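Long-range contacts in 3-dehydroshikimate dehydratase (Pseudomonas putida, PDB 5HMQ), which catalyses the metal-dependent dehydration of 3-dehydroshikimate to protocatechuate, an intermediate in the breakdown of quinate and shikimate: residues Gly30-Glu35 and Leu61-Arg66; Asp96-Cys101 and Leu131-Glu136; Val333-Gln338 and Phe428-Asn433. All blocks are in the same frame, centred on the assembly; numbering follows the deposited sequence.

Interaction 1 (Gly30-Glu35 and Leu61-Arg66); sequences GVEIFE and LFQPFR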
loop_
_atom_site.group_PDB
_atom_site.type_symbol
_atom_site.label_atom_id
_atom_site.label_comp_id
_atom_site.label_asym_id
_atom_site.label_seq_id
_atom_site.Cartn_x
_atom_site.Cartn_y
_atom_site.Cartn_z
ATOM N N GLY C 30 4.570 24.374 -9.192
ATOM C CA GLY C 30 3.550 24.955 -8.344
ATOM C C GLY C 30 2.811 23.901 -7.545
ATOM O O GLY C 30 3.050 22.700 -7.688
ATOM N N VAL C 31 1.914 24.379 -6.685
ATOM C CA VAL C 31 1.125 23.509 -5.821
ATOM C C VAL C 31 -0.219 24.172 -5.561
ATOM O O VAL C 31 -0.297 25.385 -5.347
ATOM C CB VAL C 31 1.869 23.203 -4.501
ATOM C CG1 VAL C 31 2.343 24.489 -3.838
ATOM C CG2 VAL C 31 0.980 22.419 -3.559
ATOM N N GLU C 32 -1.285 23.372 -5.596
ATOM C CA GLU C 32 -2.584 23.806 -5.101
ATOM C C GLU C 32 -2.659 23.476 -3.618
ATOM O O GLU C 32 -2.476 22.317 -3.225
ATOM C CB GLU C 32 -3.741 23.135 -5.844
ATOM C CG GLU C 32 -3.492 22.763 -7.294
ATOM C CD GLU C 32 -4.688 22.039 -7.910
ATOM O OE1 GLU C 32 -5.790 22.093 -7.318
ATOM O OE2 GLU C 32 -4.531 21.413 -8.978
ATOM N N ILE C 33 -2.901 24.490 -2.792
ATOM C CA ILE C 33 -3.055 24.286 -1.357
ATOM C C ILE C 33 -4.501 23.885 -1.088
ATOM O O ILE C 33 -5.421 24.690 -1.244
ATOM C CB ILE C 33 -2.662 25.534 -0.559
ATOM C CG1 ILE C 33 -1.158 25.782 -0.676
ATOM C CG2 ILE C 33 -3.053 25.374 0.899
ATOM C CD1 ILE C 33 -0.311 24.758 0.050
ATOM N N PHE C 34 -4.702 22.629 -0.700
ATOM C CA PHE C 34 -6.009 22.156 -0.271
ATOM C C PHE C 34 -6.262 22.660 1.143
ATOM O O PHE C 34 -5.417 22.487 2.026
ATOM C CB PHE C 34 -6.052 20.627 -0.332
ATOM C CG PHE C 34 -7.431 20.037 -0.207
ATOM C CD1 PHE C 34 -8.367 20.203 -1.214
ATOM C CD2 PHE C 34 -7.778 19.283 0.905
ATOM C CE1 PHE C 34 -9.631 19.649 -1.107
ATOM C CE2 PHE C 34 -9.040 18.724 1.020
ATOM C CZ PHE C 34 -9.968 18.908 0.012
ATOM N N GLU C 35 -7.409 23.313 1.352
ATOM C CA GLU C 35 -7.633 24.026 2.608
ATOM C C GLU C 35 -7.556 23.093 3.810
ATOM O O GLU C 35 -7.049 23.481 4.871
ATOM C CB GLU C 35 -8.987 24.736 2.591
ATOM C CG GLU C 35 -9.238 25.538 3.860
ATOM C CD GLU C 35 -10.492 26.379 3.797
ATOM O OE1 GLU C 35 -11.414 26.018 3.037
ATOM O OE2 GLU C 35 -10.554 27.399 4.516
ATOM N N LEU C 61 -2.794 27.982 -6.602
ATOM C CA LEU C 61 -4.235 27.945 -6.389
ATOM C C LEU C 61 -4.533 27.607 -4.937
ATOM O O LEU C 61 -3.826 26.804 -4.324
ATOM C CB LEU C 61 -4.907 26.919 -7.316
ATOM C CG LEU C 61 -6.397 26.657 -7.099
ATOM C CD1 LEU C 61 -7.233 27.866 -7.481
ATOM C CD2 LEU C 61 -6.845 25.426 -7.869
ATOM N N PHE C 62 -5.585 28.220 -4.403
ATOM C CA PHE C 62 -6.157 27.855 -3.116
ATOM C C PHE C 62 -7.549 27.290 -3.362
ATOM O O PHE C 62 -8.328 27.865 -4.128
ATOM C CB PHE C 62 -6.224 29.060 -2.175
ATOM C CG PHE C 62 -6.930 28.777 -0.877
ATOM C CD1 PHE C 62 -6.286 28.094 0.141
ATOM C CD2 PHE C 62 -8.240 29.184 -0.680
ATOM C CE1 PHE C 62 -6.928 27.830 1.335
ATOM C CE2 PHE C 62 -8.891 28.921 0.511
ATOM C CZ PHE C 62 -8.232 28.243 1.520
ATOM N N GLN C 63 -7.858 26.166 -2.721
ATOM C CA GLN C 63 -9.115 25.466 -2.983
ATOM C C GLN C 63 -9.480 24.533 -1.828
ATOM O O GLN C 63 -8.604 24.110 -1.072
ATOM C CB GLN C 63 -9.015 24.679 -4.297
ATOM C CG GLN C 63 -7.981 23.562 -4.289
ATOM C CD GLN C 63 -8.579 22.203 -4.604
ATOM O OE1 GLN C 63 -9.675 21.876 -4.154
ATOM N NE2 GLN C 63 -7.861 21.407 -5.388
ATOM N N PRO C 64 -10.778 24.214 -1.678
ATOM C CA PRO C 64 -11.901 24.707 -2.478
ATOM C C PRO C 64 -12.785 25.710 -1.743
ATOM O O PRO C 64 -12.669 25.868 -0.527
ATOM C CB PRO C 64 -12.678 23.429 -2.772
ATOM C CG PRO C 64 -12.516 22.630 -1.497
ATOM C CD PRO C 64 -11.181 23.044 -0.876
ATOM N N PHE C 65 -13.658 26.381 -2.489
ATOM C CA PHE C 65 -14.672 27.275 -1.937
ATOM C C PHE C 65 -16.028 26.789 -2.435
ATOM O O PHE C 65 -16.337 26.910 -3.625
ATOM C CB PHE C 65 -14.409 28.724 -2.342
ATOM C CG PHE C 65 -15.240 29.725 -1.590
ATOM C CD1 PHE C 65 -16.538 30.007 -1.985
ATOM C CD2 PHE C 65 -14.731 30.368 -0.476
ATOM C CE1 PHE C 65 -17.305 30.926 -1.293
ATOM C CE2 PHE C 65 -15.494 31.286 0.223
ATOM C CZ PHE C 65 -16.784 31.564 -0.187
ATOM N N ARG C 66 -16.832 26.241 -1.527
ATOM C CA ARG C 66 -18.025 25.496 -1.893
ATOM C C ARG C 66 -19.277 26.351 -1.746
ATOM O O ARG C 66 -19.324 27.284 -0.940
ATOM C CB ARG C 66 -18.164 24.245 -1.021
ATOM C CG ARG C 66 -16.964 23.316 -1.065
ATOM C CD ARG C 66 -17.104 22.180 -0.060
ATOM N NE ARG C 66 -15.901 21.356 -0.001
ATOM C CZ ARG C 66 -15.648 20.330 -0.806
ATOM N NH1 ARG C 66 -16.517 19.993 -1.748
ATOM N NH2 ARG C 66 -14.521 19.646 -0.671
HETATM O O HOH W 1 -13.008 27.782 1.586
#
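Strands 30-34 and 58-66 are parallel neighbours in the TIM barrel of the dehydratase domain. Three backbone bonds join them: I33 N gives to L61 O, Q63 N to I33 O, and E35 N, just past the N-cap residue F34, to Q63 O at 2.8 Å. E32, L61, F34 and Q63 share the face that carries the metal site. From CB, Q63 takes the crowded position, CG between the backbone N and the carbonyl carbon (chi1 64°), beside I33 O. The chain bends at chi2 (122°), and CD comes to the edge of the F34 ring, whose plane stands 84° from the amide. OE1 sits at that edge, 3.6 Å from F34 CD1. NE2 donates to E32 OE1 at 2.9 Å, nearly along the C-O axis. The metal ligands Q193 and E241 also bond to E32 OE1 and Q63 NE2 respectively, while E32 OE2 bonds to S239 OG; the pair is a second shell that probably helps position the first, and an amide suits, donating to two carboxylates without adding charge. On the face of I33 and F62, the extended chain of E35, already in the helix, runs past the F62 ring, E35 CG and CD each 3.7 Å from F62 CZ, and OE2 reaches a salt bridge with K86. A water donates to both E35 OE1 and P64 O, the latter at 2.9 Å, past the cis peptide before P64.

Interaction 2 (Asp96-Cys101 and Leu131-Glu136); sequences DLVLVC and LRIGYE. With MG (magnesium ion), chain K.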
loop_
_atom_site.group_PDB
_atom_site.type_symbol
_atom_site.label_atom_id
_atom_site.label_comp_id
_atom_site.label_asym_id
_atom_site.label_seq_id
_atom_site.Cartn_x
_atom_site.Cartn_y
_atom_site.Cartn_z
ATOM N N ASP C 96 -3.074 34.186 -5.604
ATOM C CA ASP C 96 -4.079 35.135 -6.067
ATOM C C ASP C 96 -5.287 34.468 -6.717
ATOM O O ASP C 96 -6.151 35.173 -7.250
ATOM C CB ASP C 96 -3.451 36.138 -7.042
ATOM C CG ASP C 96 -3.306 35.581 -8.448
ATOM O OD1 ASP C 96 -3.027 34.373 -8.593
ATOM O OD2 ASP C 96 -3.474 36.357 -9.413
ATOM N N LEU C 97 -5.386 33.142 -6.671
ATOM C CA LEU C 97 -6.459 32.427 -7.351
ATOM C C LEU C 97 -7.103 31.437 -6.395
ATOM O O LEU C 97 -6.404 30.678 -5.715
ATOM C CB LEU C 97 -5.935 31.699 -8.595
ATOM C CG LEU C 97 -6.967 30.917 -9.411
ATOM C CD1 LEU C 97 -8.056 31.838 -9.945
ATOM C CD2 LEU C 97 -6.292 30.166 -10.551
ATOM N N VAL C 98 -8.434 31.444 -6.352
ATOM C CA VAL C 98 -9.205 30.522 -5.528
ATOM C C VAL C 98 -10.210 29.804 -6.418
ATOM O O VAL C 98 -10.820 30.414 -7.302
ATOM C CB VAL C 98 -9.915 31.246 -4.361
ATOM C CG1 VAL C 98 -10.753 32.406 -4.872
ATOM C CG2 VAL C 98 -10.765 30.271 -3.548
ATOM N N LEU C 99 -10.361 28.500 -6.197
ATOM C CA LEU C 99 -11.309 27.690 -6.949
ATOM C C LEU C 99 -12.662 27.708 -6.252
ATOM O O LEU C 99 -12.758 27.414 -5.057
ATOM C CB LEU C 99 -10.798 26.254 -7.095
ATOM C CG LEU C 99 -11.584 25.246 -7.948
ATOM C CD1 LEU C 99 -10.637 24.198 -8.508
ATOM C CD2 LEU C 99 -12.704 24.567 -7.168
ATOM N N VAL C 100 -13.700 28.058 -7.001
ATOM C CA VAL C 100 -15.076 28.006 -6.530
ATOM C C VAL C 100 -15.763 26.887 -7.298
ATOM O O VAL C 100 -15.912 26.966 -8.524
ATOM C CB VAL C 100 -15.803 29.344 -6.725
ATOM C CG1 VAL C 100 -17.289 29.195 -6.429
ATOM C CG2 VAL C 100 -15.184 30.421 -5.845
ATOM N N CYS C 101 -16.168 25.836 -6.591
ATOM C CA CYS C 101 -16.852 24.721 -7.227
ATOM C C CYS C 101 -18.360 24.918 -7.132
ATOM O O CYS C 101 -18.878 25.461 -6.152
ATOM C CB CYS C 101 -16.440 23.386 -6.601
ATOM S SG CYS C 101 -16.448 23.337 -4.797
ATOM N N LEU C 131 -7.450 39.807 -6.484
ATOM C CA LEU C 131 -7.505 38.354 -6.527
ATOM C C LEU C 131 -8.420 37.910 -7.663
ATOM O O LEU C 131 -9.100 38.718 -8.301
ATOM C CB LEU C 131 -7.973 37.786 -5.181
ATOM C CG LEU C 131 -7.167 38.304 -3.982
ATOM C CD1 LEU C 131 -7.773 37.844 -2.667
ATOM C CD2 LEU C 131 -5.705 37.890 -4.078
ATOM N N ARG C 132 -8.427 36.602 -7.911
ATOM C CA ARG C 132 -9.127 36.019 -9.045
ATOM C C ARG C 132 -9.997 34.854 -8.592
ATOM O O ARG C 132 -9.640 34.109 -7.675
ATOM C CB ARG C 132 -8.100 35.563 -10.086
ATOM C CG ARG C 132 -7.308 36.720 -10.688
ATOM C CD ARG C 132 -6.003 36.258 -11.323
ATOM N NE ARG C 132 -6.155 35.223 -12.335
ATOM C CZ ARG C 132 -5.327 34.190 -12.455
ATOM N NH1 ARG C 132 -4.307 34.057 -11.618
ATOM N NH2 ARG C 132 -5.519 33.289 -13.406
ATOM N N ILE C 133 -11.141 34.697 -9.255
ATOM C CA ILE C 133 -12.070 33.602 -9.001
ATOM C C ILE C 133 -12.016 32.645 -10.183
ATOM O O ILE C 133 -12.192 33.061 -11.334
ATOM C CB ILE C 133 -13.508 34.105 -8.781
ATOM C CG1 ILE C 133 -13.577 35.090 -7.616
ATOM C CG2 ILE C 133 -14.446 32.934 -8.528
ATOM C CD1 ILE C 133 -13.250 34.483 -6.279
ATOM N N GLY C 134 -11.768 31.369 -9.900
ATOM C CA GLY C 134 -11.879 30.333 -10.908
ATOM C C GLY C 134 -13.063 29.428 -10.636
ATOM O O GLY C 134 -13.116 28.768 -9.596
ATOM N N TYR C 135 -14.019 29.387 -11.561
ATOM C CA TYR C 135 -15.285 28.692 -11.363
ATOM C C TYR C 135 -15.204 27.301 -11.986
ATOM O O TYR C 135 -14.941 27.169 -13.186
ATOM C CB TYR C 135 -16.430 29.502 -11.974
ATOM C CG TYR C 135 -17.821 29.009 -11.637
ATOM C CD1 TYR C 135 -18.141 28.579 -10.354
ATOM C CD2 TYR C 135 -18.822 29.001 -12.599
ATOM C CE1 TYR C 135 -19.420 28.140 -10.046
ATOM C CE2 TYR C 135 -20.099 28.564 -12.302
ATOM C CZ TYR C 135 -20.393 28.136 -11.025
ATOM O OH TYR C 135 -21.668 27.702 -10.733
ATOM N N GLU C 136 -15.427 26.273 -11.168
ATOM C CA GLU C 136 -15.351 24.880 -11.594
ATOM C C GLU C 136 -16.706 24.214 -11.406
ATOM O O GLU C 136 -17.334 24.364 -10.353
ATOM C CB GLU C 136 -14.292 24.110 -10.798
ATOM C CG GLU C 136 -14.241 22.619 -11.116
ATOM C CD GLU C 136 -13.541 21.813 -10.038
ATOM O OE1 GLU C 136 -12.581 21.081 -10.362
ATOM O OE2 GLU C 136 -13.943 21.928 -8.861
HETATM MG MG MG K . -11.359 19.643 -9.538
HETATM O O HOH W 2 -11.214 20.888 -7.943
HETATM O O HOH W 3 -12.788 18.707 -8.538
#
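Strands 97-101 and 132-136 run parallel, axes 4.6 Å apart at closest and inclined by 31°, and five backbone hydrogen bonds join the segments, from R132 N to D96 O through to E136 N to V100 O. The last three are the straightest, within 9° of linear. At the start, D96 and R132 form a salt bridge. R132 bends at chi3, bringing NH1 to the syn side of D96 OD2 at 3.3 Å; this bond is nearly straight and in the guanidinium plane, whereas the one from NH1 to OD1 is weak. L97 CB lies over a face of that guanidinium, and L97 CD1 packs 3.7 Å from R132 CB. At G134, which has no side chain, L97 CD1 packs against the backbone, 3.7 Å from G134 N. At the far end E136, its CG anti to the backbone N (chi1 175°) and its chain extended beyond CG, carries its carboxylate to the magnesium ion, which OE1 binds at 2.1 Å. E136 OE2 instead meets L99 CD2 at 3.4 Å and C101 CB at 3.7 Å, carbon atoms that do not compete for the metal. D167, Q193, E241 and two waters complete this catalytic site. The face of V98, V100, I133 and Y135 is largely apolar: V98 CG1 meets I133 CD1 at 3.5 Å, and V100 touches both I133 and the Y135 ring, whose polar end, OH, bonds to E69. This is a beta-alpha-beta unit of the TIM barrel: its connecting helix 112-128 packs on V100, I133 and Y135, helix 76-93 covers V98 and L131, and strand 58-66 flanks strand 97-101.

Interaction 3 (Val333-Gln338 and Phe428-Asn433); sequences VQLLRQ and FSLDNN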
loop_
_atom_site.group_PDB
_atom_site.type_symbol
_atom_site.label_atom_id
_atom_site.label_comp_id
_atom_site.label_asym_id
_atom_site.label_seq_id
_atom_site.Cartn_x
_atom_site.Cartn_y
_atom_site.Cartn_z
ATOM N N VAL C 333 26.791 -19.240 -14.051
ATOM C CA VAL C 333 25.696 -18.760 -14.886
ATOM C C VAL C 333 25.462 -19.768 -16.000
ATOM O O VAL C 333 26.384 -20.081 -16.758
ATOM C CB VAL C 333 25.996 -17.371 -15.472
ATOM C CG1 VAL C 333 24.993 -17.018 -16.548
ATOM C CG2 VAL C 333 25.977 -16.315 -14.374
ATOM N N GLN C 334 24.235 -20.268 -16.102
ATOM C CA GLN C 334 23.863 -21.240 -17.115
ATOM C C GLN C 334 22.920 -20.613 -18.130
ATOM O O GLN C 334 22.014 -19.855 -17.768
ATOM C CB GLN C 334 23.201 -22.466 -16.485
ATOM C CG GLN C 334 24.165 -23.373 -15.743
ATOM C CD GLN C 334 25.085 -24.125 -16.685
ATOM O OE1 GLN C 334 24.813 -24.239 -17.880
ATOM N NE2 GLN C 334 26.179 -24.654 -16.146
ATOM N N LEU C 335 23.149 -20.929 -19.398
ATOM C CA LEU C 335 22.315 -20.459 -20.493
ATOM C C LEU C 335 21.544 -21.636 -21.071
ATOM O O LEU C 335 22.135 -22.676 -21.385
ATOM C CB LEU C 335 23.164 -19.792 -21.577
ATOM C CG LEU C 335 22.428 -19.368 -22.848
ATOM C CD1 LEU C 335 21.384 -18.312 -22.525
ATOM C CD2 LEU C 335 23.404 -18.852 -23.890
ATOM N N LEU C 336 20.230 -21.474 -21.206
ATOM C CA LEU C 336 19.387 -22.472 -21.847
ATOM C C LEU C 336 18.647 -21.827 -23.008
ATOM O O LEU C 336 18.302 -20.643 -22.968
ATOM C CB LEU C 336 18.378 -23.117 -20.880
ATOM C CG LEU C 336 18.924 -24.123 -19.863
ATOM C CD1 LEU C 336 19.556 -23.439 -18.659
ATOM C CD2 LEU C 336 17.875 -25.157 -19.463
ATOM N N ARG C 337 18.412 -22.620 -24.050
ATOM C CA ARG C 337 17.974 -22.078 -25.324
ATOM C C ARG C 337 16.956 -23.010 -25.963
ATOM O O ARG C 337 17.074 -24.235 -25.864
ATOM C CB ARG C 337 19.192 -21.887 -26.236
ATOM C CG ARG C 337 19.024 -20.932 -27.387
ATOM C CD ARG C 337 20.387 -20.710 -28.028
ATOM N NE ARG C 337 20.640 -19.300 -28.315
ATOM C CZ ARG C 337 21.849 -18.785 -28.519
ATOM N NH1 ARG C 337 22.922 -19.564 -28.469
ATOM N NH2 ARG C 337 21.985 -17.490 -28.772
ATOM N N GLN C 338 15.955 -22.421 -26.614
ATOM C CA GLN C 338 15.000 -23.181 -27.419
ATOM C C GLN C 338 14.325 -22.222 -28.380
ATOM O O GLN C 338 13.660 -21.277 -27.944
ATOM C CB GLN C 338 13.958 -23.881 -26.545
ATOM C CG GLN C 338 12.908 -24.637 -27.347
ATOM C CD GLN C 338 11.946 -25.422 -26.474
ATOM O OE1 GLN C 338 11.090 -26.148 -26.976
ATOM N NE2 GLN C 338 12.077 -25.273 -25.163
ATOM N N PHE C 428 29.958 -16.613 -22.705
ATOM C CA PHE C 428 29.666 -18.014 -22.448
ATOM C C PHE C 428 30.559 -18.911 -23.294
ATOM O O PHE C 428 31.161 -18.481 -24.282
ATOM C CB PHE C 428 28.194 -18.332 -22.739
ATOM C CG PHE C 428 27.224 -17.637 -21.823
ATOM C CD1 PHE C 428 26.848 -16.324 -22.054
ATOM C CD2 PHE C 428 26.679 -18.302 -20.738
ATOM C CE1 PHE C 428 25.953 -15.685 -21.215
ATOM C CE2 PHE C 428 25.785 -17.671 -19.898
ATOM C CZ PHE C 428 25.421 -16.360 -20.136
ATOM N N SER C 429 30.604 -20.180 -22.910
ATOM C CA SER C 429 31.352 -21.204 -23.629
ATOM C C SER C 429 30.277 -22.143 -24.161
ATOM O O SER C 429 29.921 -23.142 -23.532
ATOM C CB SER C 429 32.361 -21.921 -22.736
ATOM O OG SER C 429 33.578 -21.200 -22.664
ATOM N N LEU C 430 29.760 -21.789 -25.331
ATOM C CA LEU C 430 28.573 -22.422 -25.878
ATOM C C LEU C 430 28.903 -23.811 -26.409
ATOM O O LEU C 430 29.900 -23.999 -27.113
ATOM C CB LEU C 430 27.988 -21.538 -26.982
ATOM C CG LEU C 430 27.364 -20.214 -26.520
ATOM C CD1 LEU C 430 27.015 -19.339 -27.703
ATOM C CD2 LEU C 430 26.118 -20.464 -25.702
ATOM N N ASP C 431 28.062 -24.780 -26.069
ATOM C CA ASP C 431 28.184 -26.144 -26.572
ATOM C C ASP C 431 27.454 -26.202 -27.907
ATOM O O ASP C 431 26.220 -26.253 -27.961
ATOM C CB ASP C 431 27.615 -27.137 -25.561
ATOM C CG ASP C 431 27.779 -28.592 -25.991
ATOM O OD1 ASP C 431 28.140 -28.856 -27.157
ATOM O OD2 ASP C 431 27.566 -29.480 -25.137
ATOM N N ASN C 432 28.225 -26.196 -28.998
ATOM C CA ASN C 432 27.664 -26.169 -30.346
ATOM C C ASN C 432 27.108 -27.530 -30.749
ATOM O O ASN C 432 26.868 -27.783 -31.936
ATOM C CB ASN C 432 28.715 -25.702 -31.360
ATOM C CG ASN C 432 28.998 -24.207 -31.268
ATOM O OD1 ASN C 432 28.195 -23.441 -30.731
ATOM N ND2 ASN C 432 30.140 -23.787 -31.802
ATOM N N ASN C 433 26.907 -28.412 -29.769
ATOM C CA ASN C 433 26.147 -29.646 -29.950
ATOM C C ASN C 433 24.848 -29.671 -29.152
ATOM O O ASN C 433 24.257 -30.744 -28.999
ATOM C CB ASN C 433 26.982 -30.880 -29.584
ATOM C CG ASN C 433 28.199 -31.054 -30.473
ATOM O OD1 ASN C 433 28.552 -30.176 -31.259
ATOM N ND2 ASN C 433 28.839 -32.214 -30.360
#
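F428 sets CG beside its backbone N and anti to its carbonyl carbon (chi1 -65°), which swings the ring toward strand 333-338, while V333 CG1 and L335 CG each lie anti to their own backbone N. The corner of the ring at CE2 does most of the touching: V333 CG1 comes to 3.5 Å from it and L335 CB to 3.8 Å. The V333 and F428 side chains cross at about a right angle, and V333 CG1 touches both CE2 and CZ of F428. L430 repeats the first torsion of F428 (chi1 -69°), and its CD2 reaches L335 CD2 at 3.6 Å. In the vicinal oxygen chelate (VOC) fold of the dioxygenase-like domain, strand 323-328 lies between strand 333-338 and the weakly bonded edge strand 428-430. The axes of the two segments therefore approach no closer than 8.6 Å, no hydrogen bond joins them, and side chains reach across. Branched apolar residues and a broad aromatic ring suit that span; L335 also packs on A325 of the middle strand, whose H328 meets the F428 ring edge-to-face, and Y424 packs against L335 and L430. At the border, R337 NH1 lies 4.2 Å from L430 CD1, which sits at the edge of the guanidinium. Past L430 comes an Asx turn, in which N433 N donates to D431 OD1 at 2.9 Å from above the carboxylate plane.

From the N terminus, interaction 1 closes first, bringing 61-66 back beside 30-35 after a mainly helical excursion. Interaction 2 opens only after that loop is complete and closes the 29-residue connection, including helix 112-128, between 96-101 and 131-136. The two loops are in series, and they meet because strands 58-66 and 97-101 are neighbours, with F62 N and F65 N probably bonded to L97 O and L99 O. Together they build four consecutive strands of the TIM barrel around its metal site. Interaction 3 closes a longer loop of 89 residues in the dioxygenase-like part, its nearest atoms about 46 Å from interaction 1. None of the three loops nests or crosses.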